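Local coordinates for protein putative nucleoside-diphosphate-sugar epimerase (Staphylococcus aureus subsp. aureus, PDB 3E48) that is of unknown function but, as a putative nucleoside-diphosphate-sugar epimerase with a Rossmann-type domain, probably binds a nicotinamide dinucleotide, at residues Gly7-Leu12 with Asp40-Lys45; Asn18-Asn23 with Gly180-Ile185; Glu87-Ala92 with Ile101-Tyr106; Met140-Asp145 with Ser245-Gly250; Leu160-Gly165 with Lys205-Ile210. All blocks are in the same frame, centred on the assembly; numbering follows the deposited sequence.

Overall arrangement
Starting at the N terminus, contact 1 closes an early loop of the Rossmann domain, bringing the loop before strand 47-50 against the glycine-rich turn that leads into helix 11-22. Contact 2 starts on that same helix and closes only at helix 174-186, so it crosses contact 1 and spans most of the domain. Nested within it, contact 3 joins helix 84-96 to strand 100-106. Strand 134-143, next in the sheet, opens contact 4, which crosses contact 2 and reaches helix 239-251 in the C-terminal part. Contact 5 is nested inside contact 4 and also crosses contact 2; it ties the 160-165 loop to helix 204-215, on the far side of the chain's centre from contact 1.

Contact 1 (Gly7-Leu12 with Asp40-Lys45); sequences GATGHL and DDWRGK
Thr9 and Trp42 mark the closest backbone approach, with CA atoms 10.7 Å apart, between the type I turn Gly7-Gly10 and the short 3-10 turn of Asp40-Trp42. One indole bridges that gap. Trp42 has CG anti to its carbonyl carbon (chi1 -70°), and the ring reaches across so that its six-membered end meets the turn. CH2 of Trp42 lies 3.4 Å from Ala8 O, which sits at the ring edge and in its plane. The Ala8 methyl touches CZ3 of Trp42 more loosely, with CB 4.4 Å away, while CG2 of Thr9 comes in obliquely, 4.2 Å from CZ3 of Trp42. NE1 of Trp42 is hydrogen-bonded to Asn18 OD1 on helix 11-22, which fixes the ring's rotation from the five-membered end.

The turn is the start of the glycine-rich GxxGxxG dinucleotide-binding motif of Rossmann folds. Gly7 adopts a positive phi of 64°, Gly10 N bonds back to Gly7 O, and Gly10 then takes the N-cap position of the helix. Within the 40-45 loop, NZ of Lys45 donates to Asp41 O at 2.9 Å, in the carbonyl plane, folding the lysine over its own loop.

The contact combines loose apolar packing with an aromatic C-H edge facing a carbonyl oxygen, an approach that is probably mildly favourable and needs no formal charge at the interface.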
# COMPACT_ATOMS: atom_id res chain seq x y z
N GLY B 7 21.60 -2.52 -4.51
CA GLY B 7 21.36 -1.93 -5.81
C GLY B 7 22.27 -0.74 -6.08
O GLY B 7 21.91 0.18 -6.81
N ALA B 8 23.47 -0.79 -5.50
CA ALA B 8 24.45 0.28 -5.61
C ALA B 8 24.93 0.65 -7.01
O ALA B 8 25.40 1.77 -7.22
CB ALA B 8 25.65 -0.06 -4.74
N THR B 9 24.83 -0.27 -7.97
CA THR B 9 25.29 0.03 -9.33
C THR B 9 24.21 0.63 -10.22
O THR B 9 24.46 0.96 -11.38
CB THR B 9 25.89 -1.23 -10.02
OG1 THR B 9 24.97 -2.32 -9.94
CG2 THR B 9 27.21 -1.64 -9.34
N GLY B 10 23.01 0.79 -9.67
CA GLY B 10 21.92 1.39 -10.43
C GLY B 10 22.16 2.88 -10.57
O GLY B 10 23.12 3.41 -10.02
N HIS B 11 21.28 3.57 -11.29
CA HIS B 11 21.44 5.01 -11.47
C HIS B 11 21.49 5.75 -10.15
O HIS B 11 22.45 6.48 -9.88
CB HIS B 11 20.30 5.57 -12.33
CG HIS B 11 20.36 5.14 -13.76
ND1 HIS B 11 21.46 5.36 -14.56
CD2 HIS B 11 19.45 4.50 -14.53
CE1 HIS B 11 21.22 4.89 -15.77
NE2 HIS B 11 20.01 4.36 -15.78
N LEU B 12 20.48 5.57 -9.31
CA LEU B 12 20.47 6.26 -8.02
C LEU B 12 21.56 5.71 -7.10
O LEU B 12 22.25 6.48 -6.43
CB LEU B 12 19.11 6.12 -7.35
CG LEU B 12 19.02 6.70 -5.93
CD1 LEU B 12 19.29 8.20 -5.94
CD2 LEU B 12 17.64 6.41 -5.36
N ASP B 40 35.94 0.36 -11.05
CA ASP B 40 37.25 0.04 -10.51
C ASP B 40 37.67 1.00 -9.40
O ASP B 40 38.39 0.60 -8.49
CB ASP B 40 38.29 0.05 -11.63
CG ASP B 40 38.04 -1.03 -12.65
OD1 ASP B 40 38.13 -2.22 -12.29
OD2 ASP B 40 37.76 -0.69 -13.82
N ASP B 41 37.22 2.25 -9.48
CA ASP B 41 37.58 3.24 -8.47
C ASP B 41 36.98 2.90 -7.10
O ASP B 41 37.48 3.37 -6.07
CB ASP B 41 37.12 4.64 -8.90
CG ASP B 41 37.85 5.13 -10.13
OD1 ASP B 41 39.10 5.04 -10.16
OD2 ASP B 41 37.19 5.63 -11.06
N TRP B 42 35.92 2.10 -7.10
CA TRP B 42 35.27 1.71 -5.85
C TRP B 42 36.07 0.67 -5.09
O TRP B 42 35.84 0.46 -3.89
CB TRP B 42 33.87 1.17 -6.13
CG TRP B 42 32.89 2.21 -6.60
CD1 TRP B 42 33.15 3.50 -6.95
CD2 TRP B 42 31.48 2.02 -6.78
NE1 TRP B 42 31.99 4.13 -7.35
CE2 TRP B 42 30.95 3.25 -7.25
CE3 TRP B 42 30.61 0.94 -6.59
CZ2 TRP B 42 29.60 3.42 -7.53
CZ3 TRP B 42 29.26 1.11 -6.87
CH2 TRP B 42 28.77 2.34 -7.34
N ARG B 43 37.00 0.01 -5.77
CA ARG B 43 37.82 -1.02 -5.13
C ARG B 43 38.65 -0.43 -3.99
O ARG B 43 39.36 0.56 -4.17
CB ARG B 43 38.73 -1.69 -6.17
CG ARG B 43 37.96 -2.34 -7.31
CD ARG B 43 36.99 -3.39 -6.78
NE ARG B 43 35.99 -3.79 -7.78
CZ ARG B 43 36.27 -4.41 -8.92
NH1 ARG B 43 37.52 -4.71 -9.23
NH2 ARG B 43 35.28 -4.72 -9.76
N GLY B 44 38.53 -1.04 -2.82
CA GLY B 44 39.26 -0.57 -1.66
C GLY B 44 38.54 0.53 -0.90
O GLY B 44 39.00 0.96 0.15
N LYS B 45 37.41 0.99 -1.43
CA LYS B 45 36.65 2.06 -0.79
C LYS B 45 35.34 1.56 -0.17
O LYS B 45 34.84 2.14 0.79
CB LYS B 45 36.39 3.18 -1.80
CG LYS B 45 37.69 3.83 -2.28
CD LYS B 45 37.45 4.87 -3.35
CE LYS B 45 38.78 5.43 -3.85
NZ LYS B 45 39.66 4.33 -4.36

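Contact 2 (Asn18-Asn23 with Gly180-Ile185); sequences NQAIAN and GVIAII
Ile182 is the residue on which Gln19, Ala20 and Asn23 converge. Its delta methyl rests on the backbone of Ala20: CD1 of Ile182 is 3.7 Å from Ala20 N and 4.0 Å from Ala20 CB. The CG1 methylene of Ile182 lies against Gln19, 3.8 Å from Gln19 CB and 3.7 Å from Gln19 OE1, and the CG2 branch turns toward Asn23. With CG1 anti to the carbonyl carbon (chi1 -72°), the branched side chain presents both arms to helix 11-22 at once. Around this point the helices come close, Ala20 CA and Ile182 CA being 6.7 Å apart, an approach that the small alanine permits.

Ile16, one turn before Ala20 on helix 11-22, also touches Ile182, so Ile16, Gln19, Ala20 and Asn23 form a four-residue hole for it, close to knobs-into-holes packing. Further out, Gln19 NE2 is hydrogen-bonded to Asn175 O near the start of helix 174-186. Val181 and Ile185 pack on strand 100-106, as does Leu12 of helix 11-22 through Ile104, so both helices cover the same face of the Rossmann sheet.

Across the pair the grip is dispersive: NE2 of Gln19 is engaged by a backbone carbonyl, while its OE1 and CB both lie against the isoleucine.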
# COMPACT_ATOMS: atom_id res chain seq x y z
N ASN B 18 29.00 7.03 -4.76
CA ASN B 18 30.07 7.99 -5.00
C ASN B 18 30.06 9.08 -3.94
O ASN B 18 31.11 9.54 -3.50
CB ASN B 18 29.98 8.61 -6.40
CG ASN B 18 30.37 7.63 -7.49
OD1 ASN B 18 31.35 6.89 -7.36
ND2 ASN B 18 29.62 7.63 -8.58
N GLN B 19 28.87 9.50 -3.52
CA GLN B 19 28.78 10.53 -2.50
C GLN B 19 29.26 9.98 -1.15
O GLN B 19 29.88 10.69 -0.37
CB GLN B 19 27.35 11.08 -2.40
CG GLN B 19 26.98 12.04 -3.53
CD GLN B 19 25.59 12.66 -3.37
OE1 GLN B 19 25.12 12.87 -2.25
NE2 GLN B 19 24.94 12.96 -4.49
N ALA B 20 28.98 8.70 -0.89
CA ALA B 20 29.42 8.09 0.37
C ALA B 20 30.94 8.04 0.38
O ALA B 20 31.58 8.24 1.42
CB ALA B 20 28.84 6.70 0.52
N ILE B 21 31.53 7.76 -0.77
CA ILE B 21 32.98 7.70 -0.89
C ILE B 21 33.56 9.10 -0.67
O ILE B 21 34.55 9.27 0.04
CB ILE B 21 33.41 7.16 -2.27
CG1 ILE B 21 32.95 5.71 -2.42
CG2 ILE B 21 34.91 7.28 -2.45
CD1 ILE B 21 33.43 4.79 -1.32
N ALA B 22 32.93 10.10 -1.28
CA ALA B 22 33.39 11.48 -1.15
C ALA B 22 33.29 11.98 0.29
O ALA B 22 34.10 12.80 0.73
CB ALA B 22 32.60 12.40 -2.08
N ASN B 23 32.29 11.49 1.03
CA ASN B 23 32.09 11.88 2.42
C ASN B 23 32.86 10.99 3.39
O ASN B 23 32.71 11.10 4.61
CB ASN B 23 30.60 11.84 2.79
CG ASN B 23 29.84 13.02 2.22
OD1 ASN B 23 29.47 13.04 1.04
ND2 ASN B 23 29.61 14.03 3.06
N GLY B 180 20.20 13.89 0.03
CA GLY B 180 19.30 13.75 1.16
C GLY B 180 19.51 12.42 1.87
O GLY B 180 19.51 12.35 3.10
N VAL B 181 19.67 11.35 1.09
CA VAL B 181 19.87 10.02 1.66
C VAL B 181 21.19 9.97 2.44
O VAL B 181 21.24 9.41 3.54
CB VAL B 181 19.86 8.94 0.55
CG1 VAL B 181 20.24 7.59 1.12
CG2 VAL B 181 18.46 8.86 -0.08
N ILE B 182 22.24 10.56 1.88
CA ILE B 182 23.55 10.60 2.53
C ILE B 182 23.45 11.37 3.85
O ILE B 182 24.01 10.96 4.87
CB ILE B 182 24.60 11.30 1.62
CG1 ILE B 182 24.96 10.38 0.45
CG2 ILE B 182 25.84 11.68 2.43
CD1 ILE B 182 25.68 9.10 0.83
N ALA B 183 22.72 12.48 3.84
CA ALA B 183 22.55 13.28 5.05
C ALA B 183 21.87 12.46 6.14
O ALA B 183 22.22 12.57 7.32
CB ALA B 183 21.73 14.53 4.75
N ILE B 184 20.90 11.64 5.74
CA ILE B 184 20.20 10.80 6.70
C ILE B 184 21.15 9.74 7.27
O ILE B 184 21.23 9.55 8.48
CB ILE B 184 19.00 10.10 6.05
CG1 ILE B 184 17.98 11.15 5.61
CG2 ILE B 184 18.37 9.10 7.03
CD1 ILE B 184 16.79 10.60 4.85
N ILE B 185 21.88 9.08 6.38
CA ILE B 185 22.83 8.04 6.77
C ILE B 185 23.86 8.55 7.78
O ILE B 185 24.12 7.91 8.79
CB ILE B 185 23.58 7.47 5.53
CG1 ILE B 185 22.61 6.71 4.63
CG2 ILE B 185 24.71 6.53 5.98
CD1 ILE B 185 23.22 6.24 3.32

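Contact 3 (Glu87-Ala92 with Ile101-Tyr106); sequences ENLVYA and IIFIGY
Ile101 meets Leu89 tip to tip at the first position of the strand segment. Its CD1, carried outward on an extended chain (chi2 170°), lies 4.0 Å from Leu89 CG and 4.1 Å from Leu89 CD1, while the CG2 branch of Ile101 comes within 4.1 Å of Leu89 CD2. A chi1 of 168° at Leu89, with CG opposite the backbone N, points the leucine's branch at the strand: CG and CD1 meet the end of the isoleucine, and CD2 sits between Ile101 CG2 and the Phe103 ring.

The next residue, Ile102, faces the other side of the sheet. This is the pattern of a Rossmann domain: strand 68-71, helix 84-96 and strand 100-106 form a beta-alpha-beta crossover, the helix lying over one face of parallel neighbouring strands. Leu89 accordingly also touches Val69 and Phe71 of the first of these strands.

Phe103 returns to the helix side. Leu89 CD2 approaches the edge of its ring in the ring plane, 3.9 Å from Phe103 CD1 and 4.2 Å from Phe103 CE1. The leucine and phenylalanine side chains cross obliquely, so the methyl meets the rim of the ring and not its face.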
# COMPACT_ATOMS: atom_id res chain seq x y z
N GLU B 87 9.57 -8.64 1.01
CA GLU B 87 9.40 -9.75 1.93
C GLU B 87 10.79 -10.27 2.28
O GLU B 87 11.08 -10.54 3.44
CB GLU B 87 8.59 -10.89 1.29
CG GLU B 87 7.08 -10.66 1.21
CD GLU B 87 6.40 -10.64 2.57
OE1 GLU B 87 6.85 -11.37 3.48
OE2 GLU B 87 5.39 -9.93 2.73
N ASN B 88 11.65 -10.39 1.28
CA ASN B 88 13.00 -10.88 1.53
C ASN B 88 13.81 -9.90 2.35
O ASN B 88 14.60 -10.30 3.21
CB ASN B 88 13.70 -11.22 0.21
CG ASN B 88 13.11 -12.45 -0.45
OD1 ASN B 88 12.44 -13.26 0.21
ND2 ASN B 88 13.35 -12.62 -1.75
N LEU B 89 13.61 -8.61 2.10
CA LEU B 89 14.32 -7.58 2.85
C LEU B 89 14.05 -7.76 4.34
O LEU B 89 14.98 -7.84 5.14
CB LEU B 89 13.85 -6.19 2.41
CG LEU B 89 14.28 -5.01 3.27
CD1 LEU B 89 15.80 -4.85 3.26
CD2 LEU B 89 13.60 -3.75 2.73
N VAL B 90 12.77 -7.82 4.71
CA VAL B 90 12.39 -7.98 6.11
C VAL B 90 12.84 -9.31 6.70
O VAL B 90 13.35 -9.35 7.82
CB VAL B 90 10.85 -7.85 6.29
CG1 VAL B 90 10.47 -8.14 7.73
CG2 VAL B 90 10.41 -6.45 5.90
N TYR B 91 12.66 -10.40 5.96
CA TYR B 91 13.06 -11.71 6.45
C TYR B 91 14.55 -11.77 6.73
O TYR B 91 14.97 -12.27 7.78
CB TYR B 91 12.69 -12.79 5.43
CG TYR B 91 13.08 -14.18 5.86
CD1 TYR B 91 14.38 -14.65 5.68
CD2 TYR B 91 12.15 -15.03 6.45
CE1 TYR B 91 14.75 -15.93 6.08
CE2 TYR B 91 12.50 -16.31 6.86
CZ TYR B 91 13.80 -16.76 6.67
OH TYR B 91 14.16 -18.03 7.05
N ALA B 92 15.35 -11.28 5.79
CA ALA B 92 16.80 -11.30 5.94
C ALA B 92 17.27 -10.36 7.04
O ALA B 92 18.23 -10.67 7.75
CB ALA B 92 17.46 -10.94 4.62
N ILE B 101 16.61 -0.20 8.84
CA ILE B 101 16.43 -0.23 7.40
C ILE B 101 16.02 1.15 6.90
O ILE B 101 15.09 1.75 7.42
CB ILE B 101 15.32 -1.23 6.97
CG1 ILE B 101 15.77 -2.67 7.24
CG2 ILE B 101 15.01 -1.04 5.48
CD1 ILE B 101 14.66 -3.70 7.08
N ILE B 102 16.74 1.66 5.91
CA ILE B 102 16.40 2.94 5.30
C ILE B 102 15.84 2.51 3.95
O ILE B 102 16.57 1.98 3.11
CB ILE B 102 17.64 3.84 5.11
CG1 ILE B 102 18.24 4.17 6.49
CG2 ILE B 102 17.25 5.12 4.38
CD1 ILE B 102 19.54 4.99 6.44
N PHE B 103 14.54 2.71 3.75
CA PHE B 103 13.88 2.29 2.51
C PHE B 103 13.63 3.47 1.59
O PHE B 103 13.03 4.46 1.99
CB PHE B 103 12.55 1.61 2.85
CG PHE B 103 11.90 0.94 1.68
CD1 PHE B 103 12.04 -0.43 1.47
CD2 PHE B 103 11.13 1.67 0.78
CE1 PHE B 103 11.43 -1.06 0.38
CE2 PHE B 103 10.51 1.05 -0.32
CZ PHE B 103 10.66 -0.32 -0.51
N ILE B 104 14.11 3.36 0.35
CA ILE B 104 13.93 4.43 -0.63
C ILE B 104 12.70 4.16 -1.50
O ILE B 104 12.78 3.42 -2.48
CB ILE B 104 15.16 4.54 -1.56
CG1 ILE B 104 16.44 4.69 -0.72
CG2 ILE B 104 14.99 5.73 -2.50
CD1 ILE B 104 16.46 5.90 0.19
N GLY B 105 11.58 4.79 -1.16
CA GLY B 105 10.36 4.59 -1.91
C GLY B 105 9.97 5.75 -2.80
O GLY B 105 10.50 6.85 -2.66
N TYR B 106 9.05 5.50 -3.72
CA TYR B 106 8.57 6.51 -4.66
C TYR B 106 7.32 7.20 -4.10
O TYR B 106 6.51 6.56 -3.45
CB TYR B 106 8.26 5.84 -6.00
CG TYR B 106 8.00 6.79 -7.15
CD1 TYR B 106 8.86 7.87 -7.39
CD2 TYR B 106 6.94 6.58 -8.02
CE1 TYR B 106 8.65 8.72 -8.47
CE2 TYR B 106 6.73 7.42 -9.11
CZ TYR B 106 7.59 8.49 -9.33
OH TYR B 106 7.39 9.32 -10.40

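Contact 4 (Met140-Asp145 with Ser245-Gly250); sequences MAMYMD and SMYHAG
Met142 and Met246, both selenomethionines, reach toward each other end to end and make the dense part of the contact. CE of Met142 is 3.8 Å from Met246 CG and also 3.8 Å from Met246 CE, so the two ends abut. The extended first two torsions of Met142 (chi1 -168°, chi2 180°) carry its selenium to the tyrosine, and a bend at the last one (chi3 -67°) places CE against Met246. That selenium, Met142 SE, lies 3.9 Å from Tyr247 OH and 4.0 Å from Tyr247 CE1. From Met142 SE to the Tyr247 ring centroid the distance is 5.0 Å: an oblique Met-aromatic contact, the two side chains crossing at about a right angle.

The backbones are far looser. Met142 CA and Met246 CA stay 9.8 Å apart, so the junction is made by long side chains alone, and Met246 is partly exposed while Met142 and Tyr247 are buried. Tyr106 of strand 100-106 touches both selenomethionines, and Tyr162 stacks on the ring of Tyr247.

The result joins the C-terminal end of strand 134-143 of the main sheet to a helix of the C-terminal region, an arrangement consistent with the two-lobed architecture of extended short-chain dehydrogenase/reductases, the family of sugar-nucleotide epimerases.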
# COMPACT_ATOMS: atom_id res chain seq x y z
N MSE B 140 10.70 9.64 -2.55
CA MSE B 140 11.31 10.57 -3.49
C MSE B 140 10.34 11.01 -4.58
O MSE B 140 9.42 10.27 -4.95
CB MSE B 140 12.55 9.93 -4.13
CG MSE B 140 12.26 8.74 -5.02
SE MSE B 140 13.87 7.80 -5.59
CE MSE B 140 13.19 6.00 -5.44
N ALA B 141 10.55 12.22 -5.09
CA ALA B 141 9.73 12.77 -6.16
C ALA B 141 10.25 12.20 -7.49
O ALA B 141 11.12 11.33 -7.47
CB ALA B 141 9.80 14.30 -6.16
N MSE B 142 9.73 12.68 -8.61
CA MSE B 142 10.12 12.17 -9.93
C MSE B 142 11.50 12.65 -10.43
O MSE B 142 11.80 13.83 -10.39
CB MSE B 142 9.05 12.54 -10.97
CG MSE B 142 9.21 11.84 -12.31
SE MSE B 142 7.84 12.34 -13.60
CE MSE B 142 6.29 11.56 -12.74
N TYR B 143 12.32 11.71 -10.91
CA TYR B 143 13.65 12.07 -11.41
C TYR B 143 13.63 13.07 -12.56
O TYR B 143 12.85 12.94 -13.50
CB TYR B 143 14.40 10.84 -11.93
CG TYR B 143 14.61 9.71 -10.96
CD1 TYR B 143 15.17 9.94 -9.70
CD2 TYR B 143 14.30 8.40 -11.32
CE1 TYR B 143 15.43 8.89 -8.83
CE2 TYR B 143 14.56 7.34 -10.45
CZ TYR B 143 15.12 7.59 -9.21
OH TYR B 143 15.38 6.55 -8.36
N MSE B 144 14.50 14.07 -12.49
CA MSE B 144 14.61 15.06 -13.56
C MSE B 144 15.51 14.49 -14.65
O MSE B 144 15.34 14.78 -15.83
CB MSE B 144 15.29 16.34 -13.07
CG MSE B 144 14.41 17.32 -12.34
SE MSE B 144 15.47 18.84 -11.76
CE MSE B 144 14.12 19.65 -10.64
N ASP B 145 16.48 13.68 -14.23
CA ASP B 145 17.47 13.10 -15.12
C ASP B 145 17.01 12.58 -16.49
O ASP B 145 17.60 12.92 -17.51
CB ASP B 145 18.26 12.03 -14.37
CG ASP B 145 18.88 12.56 -13.09
OD1 ASP B 145 18.12 12.95 -12.17
OD2 ASP B 145 20.13 12.60 -12.99
N SER B 245 0.31 5.41 -16.66
CA SER B 245 -0.39 5.51 -15.38
C SER B 245 0.31 6.48 -14.44
O SER B 245 -0.32 7.09 -13.56
CB SER B 245 -0.50 4.13 -14.71
OG SER B 245 0.72 3.71 -14.12
N MSE B 246 1.62 6.64 -14.62
CA MSE B 246 2.38 7.55 -13.78
C MSE B 246 1.95 8.99 -14.09
O MSE B 246 1.65 9.76 -13.18
CB MSE B 246 3.89 7.37 -14.04
CG MSE B 246 4.79 8.10 -13.05
SE MSE B 246 6.63 7.51 -13.23
CE MSE B 246 7.07 8.46 -14.85
N TYR B 247 1.89 9.35 -15.36
CA TYR B 247 1.47 10.69 -15.72
C TYR B 247 -0.02 10.88 -15.45
O TYR B 247 -0.48 11.99 -15.19
CB TYR B 247 1.83 10.99 -17.17
CG TYR B 247 3.34 11.06 -17.32
CD1 TYR B 247 4.05 12.12 -16.76
CD2 TYR B 247 4.06 10.02 -17.89
CE1 TYR B 247 5.45 12.14 -16.75
CE2 TYR B 247 5.46 10.02 -17.88
CZ TYR B 247 6.14 11.08 -17.31
OH TYR B 247 7.51 11.07 -17.27
N HIS B 248 -0.78 9.79 -15.50
CA HIS B 248 -2.21 9.86 -15.22
C HIS B 248 -2.38 10.27 -13.75
O HIS B 248 -3.27 11.03 -13.40
CB HIS B 248 -2.87 8.52 -15.50
CG HIS B 248 -4.36 8.52 -15.31
ND1 HIS B 248 -5.17 9.47 -15.89
CD2 HIS B 248 -5.17 7.69 -14.62
CE1 HIS B 248 -6.43 9.22 -15.57
NE2 HIS B 248 -6.46 8.15 -14.80
N ALA B 249 -1.50 9.75 -12.89
CA ALA B 249 -1.56 10.10 -11.48
C ALA B 249 -1.28 11.60 -11.37
O ALA B 249 -1.83 12.28 -10.50
CB ALA B 249 -0.52 9.30 -10.69
N GLY B 250 -0.44 12.11 -12.26
CA GLY B 250 -0.12 13.53 -12.25
C GLY B 250 -1.33 14.35 -12.67
O GLY B 250 -1.55 15.45 -12.18

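Contact 5 (Leu160-Gly165 with Lys205-Ile210); sequences LIYPAG and KELAAI
Leu160 and Tyr162 pack onto Leu207 and Ala208 in the part of the fold built beside the Rossmann sheet, where the short parallel pair of strands 159-160 and 220-221 lies next to helix 204-215. In extended short-chain dehydrogenase/reductases the corresponding C-terminal lobe generally serves the substrate; that role is only inferred here.

The aliphatic contacts come first. CD2 of Leu160 does all the touching: it lies 4.0 Å from Leu207 CB, 4.0 Å from Leu207 CD1, and 4.2 Å from Ala208 CB. With CG anti to N (chi1 -178°) the branch of Leu160 points at the helix, and CD2 is the methyl that reaches it; the two leucines cross at about a right angle. The short side chain of Ala208 allows its CA to come within 6.2 Å of Leu160 CA. From helix 147-157, Leu154 touches Leu160, and Leu147 touches Leu207.

One aromatic contact follows. Leu207 CD1 meets the edge of the Tyr162 ring, near its plane, 4.3 Å from Tyr162 CE2.

Polar bonds lie around rather than across the interface. Tyr221 OH is hydrogen-bonded to both Tyr162 O and Gly165 O, holding the 162-165 loop at two carbonyls, and Glu206 on the helix forms a salt bridge with Arg168. Pro163 is the centre of an inverse gamma turn, closed by a weak bond from Ala164 N to Tyr162 O at 2.8 Å.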
# COMPACT_ATOMS: atom_id res chain seq x y z
N LEU B 160 5.49 18.33 -26.04
CA LEU B 160 5.61 17.54 -24.81
C LEU B 160 4.27 16.80 -24.79
O LEU B 160 3.22 17.44 -24.76
CB LEU B 160 5.72 18.47 -23.60
CG LEU B 160 5.90 17.78 -22.24
CD1 LEU B 160 7.25 17.06 -22.21
CD2 LEU B 160 5.83 18.82 -21.13
N ILE B 161 4.31 15.47 -24.82
CA ILE B 161 3.08 14.69 -24.88
C ILE B 161 2.62 13.95 -23.62
O ILE B 161 1.64 13.19 -23.68
CB ILE B 161 3.16 13.65 -26.02
CG1 ILE B 161 4.29 12.65 -25.75
CG2 ILE B 161 3.41 14.37 -27.34
CD1 ILE B 161 4.39 11.55 -26.78
N TYR B 162 3.29 14.15 -22.50
CA TYR B 162 2.89 13.49 -21.26
C TYR B 162 1.40 13.70 -20.99
O TYR B 162 0.92 14.83 -20.92
CB TYR B 162 3.69 14.02 -20.07
CG TYR B 162 5.18 13.74 -20.10
CD1 TYR B 162 5.67 12.47 -20.43
CD2 TYR B 162 6.09 14.72 -19.72
CE1 TYR B 162 7.04 12.19 -20.36
CE2 TYR B 162 7.45 14.45 -19.65
CZ TYR B 162 7.92 13.19 -19.97
OH TYR B 162 9.27 12.93 -19.87
N PRO B 163 0.64 12.60 -20.84
CA PRO B 163 -0.80 12.69 -20.57
C PRO B 163 -1.05 13.01 -19.10
O PRO B 163 -1.60 12.20 -18.36
CB PRO B 163 -1.30 11.30 -20.95
CG PRO B 163 -0.16 10.43 -20.52
CD PRO B 163 1.05 11.20 -21.03
N ALA B 164 -0.63 14.21 -18.69
CA ALA B 164 -0.77 14.63 -17.31
C ALA B 164 -1.80 15.73 -17.12
O ALA B 164 -1.87 16.34 -16.05
CB ALA B 164 0.59 15.10 -16.78
N GLY B 165 -2.60 15.99 -18.15
CA GLY B 165 -3.61 17.02 -18.04
C GLY B 165 -3.03 18.36 -17.60
O GLY B 165 -1.97 18.77 -18.07
N LYS B 205 2.93 22.79 -18.79
CA LYS B 205 3.10 23.98 -19.62
C LYS B 205 4.45 24.63 -19.29
O LYS B 205 5.19 25.03 -20.19
CB LYS B 205 1.96 24.96 -19.36
CG LYS B 205 1.74 25.96 -20.47
CD LYS B 205 0.44 26.73 -20.25
CE LYS B 205 -0.77 25.81 -20.31
NZ LYS B 205 -0.93 25.17 -21.65
N GLU B 206 4.77 24.73 -18.00
CA GLU B 206 6.04 25.31 -17.58
C GLU B 206 7.18 24.38 -17.98
O GLU B 206 8.26 24.84 -18.37
CB GLU B 206 6.07 25.51 -16.06
CG GLU B 206 5.10 26.56 -15.55
CD GLU B 206 5.02 26.57 -14.03
OE1 GLU B 206 4.73 25.50 -13.45
OE2 GLU B 206 5.25 27.64 -13.43
N LEU B 207 6.95 23.08 -17.86
CA LEU B 207 7.97 22.11 -18.22
C LEU B 207 8.35 22.31 -19.69
O LEU B 207 9.53 22.34 -20.03
CB LEU B 207 7.46 20.68 -18.02
CG LEU B 207 8.47 19.64 -17.51
CD1 LEU B 207 7.86 18.26 -17.68
CD2 LEU B 207 9.78 19.73 -18.27
N ALA B 208 7.35 22.45 -20.55
CA ALA B 208 7.60 22.64 -21.97
C ALA B 208 8.38 23.93 -22.22
O ALA B 208 9.29 23.96 -23.05
CB ALA B 208 6.28 22.65 -22.74
N ALA B 209 8.03 24.99 -21.50
CA ALA B 209 8.71 26.28 -21.66
C ALA B 209 10.18 26.17 -21.25
O ALA B 209 11.05 26.73 -21.89
CB ALA B 209 8.00 27.35 -20.82
N ILE B 210 10.43 25.43 -20.17
CA ILE B 210 11.79 25.22 -19.68
C ILE B 210 12.62 24.47 -20.72
O ILE B 210 13.74 24.88 -21.06
CB ILE B 210 11.81 24.37 -18.38
CG1 ILE B 210 11.05 25.09 -17.27
CG2 ILE B 210 13.25 24.10 -17.95
CD1 ILE B 210 11.71 26.35 -16.82